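Local coordinates for ubiquinone biosynthesis accessory factor UbiJ (Escherichia coli, PDB 6H6O), which binds hydrophobic intermediates of ubiquinone biosynthesis through its SCP2 domain and is essential for the stability of the Ubi complex, at residues Leu92-Arg95 and Gln96-Thr99; Gly21-Ser24 and Leu25-Phe29. All blocks are in the same frame, centred on the assembly; numbering follows the deposited sequence.

Interaction 1: residues Leu92-Arg95 and Gln96-Thr99. With CA (calcium ion), chain H.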
loop_
_atom_site.group_PDB
_atom_site.type_symbol
_atom_site.label_atom_id
_atom_site.label_comp_id
_atom_site.label_asym_id
_atom_site.label_seq_id
_atom_site.Cartn_x
_atom_site.Cartn_y
_atom_site.Cartn_z
ATOM N N LEU A 92 -4.216 -4.624 13.407
ATOM C CA LEU A 92 -5.527 -5.255 13.328
ATOM C C LEU A 92 -5.434 -6.803 13.257
ATOM O O LEU A 92 -5.958 -7.426 12.332
ATOM C CB LEU A 92 -6.358 -4.644 12.169
ATOM C CG LEU A 92 -6.739 -3.156 12.302
ATOM C CD1 LEU A 92 -7.288 -2.606 10.990
ATOM C CD2 LEU A 92 -7.774 -2.948 13.375
ATOM N N ARG A 93 -4.787 -7.412 14.273
ATOM C CA ARG A 93 -4.567 -8.861 14.385
ATOM C C ARG A 93 -5.839 -9.645 14.712
ATOM O O ARG A 93 -6.005 -10.760 14.214
ATOM C CB ARG A 93 -3.465 -9.172 15.410
ATOM C CG ARG A 93 -2.095 -8.623 15.026
ATOM C CD ARG A 93 -1.097 -8.733 16.162
ATOM N NE ARG A 93 0.208 -8.181 15.792
ATOM C CZ ARG A 93 0.577 -6.918 15.989
ATOM N NH1 ARG A 93 1.783 -6.508 15.620
ATOM N NH2 ARG A 93 -0.259 -6.055 16.555
ATOM N N ASP A 94 -6.721 -9.077 15.558
ATOM C CA ASP A 94 -7.977 -9.707 15.991
ATOM C C ASP A 94 -8.952 -8.668 16.564
ATOM O O ASP A 94 -8.595 -7.491 16.664
ATOM C CB ASP A 94 -7.704 -10.830 17.028
ATOM C CG ASP A 94 -6.719 -10.478 18.132
ATOM O OD1 ASP A 94 -6.784 -9.338 18.650
ATOM O OD2 ASP A 94 -5.917 -11.360 18.513
ATOM N N ARG A 95 -10.178 -9.102 16.938
ATOM C CA ARG A 95 -11.217 -8.248 17.530
ATOM C C ARG A 95 -10.748 -7.542 18.820
ATOM O O ARG A 95 -11.164 -6.408 19.062
ATOM C CB ARG A 95 -12.541 -9.039 17.740
ATOM C CG ARG A 95 -13.685 -8.326 18.506
ATOM C CD ARG A 95 -14.148 -7.005 17.896
ATOM N NE ARG A 95 -14.792 -6.142 18.891
ATOM C CZ ARG A 95 -14.855 -4.814 18.820
ATOM N NH1 ARG A 95 -14.298 -4.168 17.805
ATOM N NH2 ARG A 95 -15.462 -4.121 19.774
ATOM N N GLN A 96 -9.875 -8.191 19.626
ATOM C CA GLN A 96 -9.345 -7.613 20.869
ATOM C C GLN A 96 -8.589 -6.329 20.560
ATOM O O GLN A 96 -8.860 -5.283 21.160
ATOM C CB GLN A 96 -8.348 -8.555 21.542
ATOM C CG GLN A 96 -8.867 -9.903 21.958
ATOM C CD GLN A 96 -7.834 -10.469 22.883
ATOM O OE1 GLN A 96 -6.855 -11.095 22.461
ATOM N NE2 GLN A 96 -7.974 -10.161 24.160
ATOM N N GLN A 97 -7.614 -6.437 19.639
ATOM C CA GLN A 97 -6.788 -5.342 19.166
ATOM C C GLN A 97 -7.670 -4.287 18.531
ATOM O O GLN A 97 -7.434 -3.096 18.744
ATOM C CB GLN A 97 -5.738 -5.850 18.163
ATOM C CG GLN A 97 -4.490 -6.432 18.826
ATOM C CD GLN A 97 -3.597 -5.350 19.393
ATOM O OE1 GLN A 97 -3.698 -4.978 20.568
ATOM N NE2 GLN A 97 -2.720 -4.800 18.560
ATOM N N LEU A 98 -8.723 -4.718 17.796
ATOM C CA LEU A 98 -9.645 -3.779 17.173
ATOM C C LEU A 98 -10.379 -2.963 18.247
ATOM O O LEU A 98 -10.457 -1.739 18.113
ATOM C CB LEU A 98 -10.617 -4.505 16.210
ATOM C CG LEU A 98 -11.727 -3.680 15.552
ATOM C CD1 LEU A 98 -11.155 -2.596 14.637
ATOM C CD2 LEU A 98 -12.701 -4.584 14.794
ATOM N N THR A 99 -10.849 -3.622 19.329
ATOM C CA THR A 99 -11.542 -2.948 20.434
ATOM C C THR A 99 -10.607 -1.937 21.121
ATOM O O THR A 99 -11.032 -0.815 21.399
ATOM C CB THR A 99 -12.135 -3.971 21.440
ATOM O OG1 THR A 99 -12.763 -5.032 20.722
ATOM C CG2 THR A 99 -13.154 -3.345 22.376
HETATM CA CA CA H . -4.396 -12.551 13.517
HETATM O O HOH W 1 -5.008 -11.058 11.497
HETATM O O HOH W 2 -3.989 -14.792 14.710
#
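With CG set between its own backbone N and carbonyl carbon (chi1 45°), D94 turns its carboxylate forward to Q97, which it meets as the N-cap of helix 95-104 in the SCP2 domain. The backbone N of Q97 gives a hydrogen bond to OD1 of D94 at 3.2 Å, almost straight at 170° and arriving nearly along the C-O axis of the carboxylate. The cap thus supplies an acceptor to an amide of the first turn, and its negative charge would suit the positive end of the helix dipole. D94 O accepts from L98 N at 3.0 Å, an i to i+4 main-chain bond, and T99 N bonds likewise to R95 O.

R93 and Q97 run side by side and point the same way, their flat ends turned 49° apart. NE2 of Q97 sits at the edge of the R93 guanidinium, 3.4 Å from NH2; both are donors, and NE2 instead bonds to K91 O. L92 reaches L98 by a methyl contact, CD2 to CD1, at 3.6 Å. The R95 chain, bent beyond CG, brings its guanidinium beside L98, whose CD2 lies at the edge of that group, while L98 also packs on V120 of helix 113-128. Just ahead of the cap, R93 O binds a calcium ion at 2.5 Å, together with two waters, D124 and E127.

Interaction 2: residues Gly21-Ser24 and Leu25-Phe29. With CA (calcium ion), chain I.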
loop_
_atom_site.group_PDB
_atom_site.type_symbol
_atom_site.label_atom_id
_atom_site.label_comp_id
_atom_site.label_asym_id
_atom_site.label_seq_id
_atom_site.Cartn_x
_atom_site.Cartn_y
_atom_site.Cartn_z
ATOM N N GLY A 21 -4.156 -2.858 -7.414
ATOM C CA GLY A 21 -3.182 -3.636 -6.641
ATOM C C GLY A 21 -3.759 -4.091 -5.310
ATOM O O GLY A 21 -3.649 -5.269 -4.941
ATOM N N ILE A 22 -4.436 -3.178 -4.605
ATOM C CA ILE A 22 -5.084 -3.516 -3.330
ATOM C C ILE A 22 -6.169 -4.565 -3.569
ATOM O O ILE A 22 -6.254 -5.524 -2.807
ATOM C CB ILE A 22 -5.593 -2.241 -2.566
ATOM C CG1 ILE A 22 -4.390 -1.391 -2.095
ATOM C CG2 ILE A 22 -6.486 -2.603 -1.351
ATOM C CD1 ILE A 22 -4.805 0.059 -1.688
ATOM N N GLU A 23 -6.975 -4.401 -4.640
ATOM C CA GLU A 23 -8.042 -5.348 -4.976
ATOM C C GLU A 23 -7.457 -6.751 -5.220
ATOM O O GLU A 23 -7.974 -7.737 -4.675
ATOM C CB GLU A 23 -8.827 -4.868 -6.215
ATOM C CG GLU A 23 -9.949 -5.817 -6.596
ATOM C CD GLU A 23 -10.886 -5.305 -7.673
ATOM O OE1 GLU A 23 -11.361 -4.153 -7.548
ATOM O OE2 GLU A 23 -11.217 -6.089 -8.592
ATOM N N SER A 24 -6.367 -6.831 -6.028
ATOM C CA SER A 24 -5.717 -8.107 -6.318
ATOM C C SER A 24 -5.230 -8.790 -5.018
ATOM O O SER A 24 -5.483 -9.976 -4.817
ATOM C CB SER A 24 -4.551 -7.895 -7.283
ATOM O OG SER A 24 -3.928 -9.134 -7.567
ATOM N N LEU A 25 -4.573 -8.019 -4.140
ATOM C CA LEU A 25 -4.046 -8.485 -2.848
ATOM C C LEU A 25 -5.185 -9.028 -1.977
ATOM O O LEU A 25 -5.070 -10.145 -1.474
ATOM C CB LEU A 25 -3.343 -7.343 -2.101
ATOM C CG LEU A 25 -1.802 -7.215 -2.245
ATOM C CD1 LEU A 25 -1.332 -5.883 -1.742
ATOM C CD2 LEU A 25 -1.100 -8.284 -1.430
ATOM N N LEU A 26 -6.266 -8.244 -1.807
ATOM C CA LEU A 26 -7.429 -8.645 -1.002
ATOM C C LEU A 26 -8.101 -9.891 -1.536
ATOM O O LEU A 26 -8.485 -10.747 -0.745
ATOM C CB LEU A 26 -8.443 -7.502 -0.883
ATOM C CG LEU A 26 -8.016 -6.301 -0.041
ATOM C CD1 LEU A 26 -9.017 -5.174 -0.190
ATOM C CD2 LEU A 26 -7.780 -6.690 1.450
ATOM N N ASN A 27 -8.245 -10.009 -2.871
ATOM C CA ASN A 27 -8.871 -11.195 -3.429
ATOM C C ASN A 27 -8.012 -12.458 -3.264
ATOM O O ASN A 27 -8.536 -13.497 -2.860
ATOM C CB ASN A 27 -9.309 -10.981 -4.861
ATOM C CG ASN A 27 -10.577 -10.153 -4.890
ATOM O OD1 ASN A 27 -11.612 -10.538 -4.330
ATOM N ND2 ASN A 27 -10.505 -8.992 -5.490
ATOM N N THR A 28 -6.707 -12.353 -3.476
ATOM C CA THR A 28 -5.847 -13.527 -3.281
ATOM C C THR A 28 -5.807 -13.946 -1.802
ATOM O O THR A 28 -5.827 -15.141 -1.491
ATOM C CB THR A 28 -4.434 -13.260 -3.837
ATOM O OG1 THR A 28 -4.542 -12.812 -5.193
ATOM C CG2 THR A 28 -3.529 -14.500 -3.757
ATOM N N PHE A 29 -5.788 -12.969 -0.895
ATOM C CA PHE A 29 -5.691 -13.234 0.542
ATOM C C PHE A 29 -6.997 -13.745 1.186
ATOM O O PHE A 29 -6.968 -14.698 1.990
ATOM C CB PHE A 29 -5.166 -11.980 1.268
ATOM C CG PHE A 29 -4.910 -12.112 2.754
ATOM C CD1 PHE A 29 -3.960 -13.011 3.240
ATOM C CD2 PHE A 29 -5.596 -11.315 3.665
ATOM C CE1 PHE A 29 -3.703 -13.112 4.616
ATOM C CE2 PHE A 29 -5.360 -11.439 5.044
ATOM C CZ PHE A 29 -4.414 -12.332 5.508
HETATM CA CA CA I . -12.653 -4.384 -9.485
HETATM O O HOH W 3 -2.427 -10.773 -5.848
HETATM O O HOH W 4 -13.114 -2.110 -8.771
HETATM O O HOH W 5 -14.001 -3.355 -11.160
HETATM O O HOH W 6 -12.768 -6.130 -10.815
HETATM O O HOH W 7 -10.797 -3.596 -10.465
#
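The carboxylate of E23 and the carboxamide of N27, one turn apart on helix 14-30, stand almost perpendicular, their planes 85° apart, and each is held at its outer end: both carboxylate oxygens grip a calcium ion, and OD1 of N27 accepts from V68 N. The two side chains run alongside each other in the same direction, an i to i+4 pair on an alpha-helix of the SCP2 domain, and ND2 of N27 comes 3.4 Å from CG of E23. With CG anti to the backbone N (chi1 -180°) and the chain extended beyond it, E23 carries its carboxylate clear of the helix to the metal. The bidentate grip is nearly even, OE1 at 2.3 Å and OE2 at 2.4 Å; four waters and D69 complete the site, while OE1 also accepts from V70 N.

One residue back, I22 and L26 lie side by side, CG2 of I22 meeting CD1 of L26 at 3.8 Å. They face the sheet, I22 touching L59 and L26 resting on L61, V68 and V70. L25 and T28 pack on L17 of the second subunit, where the ring of F29 also meets that of F14, the planes turned well off parallel. Main-chain i to i+4 bonds run from G21 O to L25 N through to S24 O and T28 N. On the S24 and T28 flank, a single water joins the two hydroxyls, 2.8 Å from S24 OG and 3.0 Å from T28 OG1.

In the fold
Both contacts are local, one at the start of helix 95-104 and one along helix 14-30, and each carries a calcium site, but of different make-up. Interaction 1 gives its metal a main-chain oxygen, the remaining protein ligands coming from helix 113-128; interaction 2 gives a side-chain carboxylate, partnered by strand 68-71. Their centres are 21 Å apart and their nearest atoms about 8 Å, without touching. Interaction 2 also borders the second subunit, whereas no other chain of the assembly reaches interaction 1. A bound (2S)-2-hydroxybutanedioic acid lies about 14 Å from the side chain of L92.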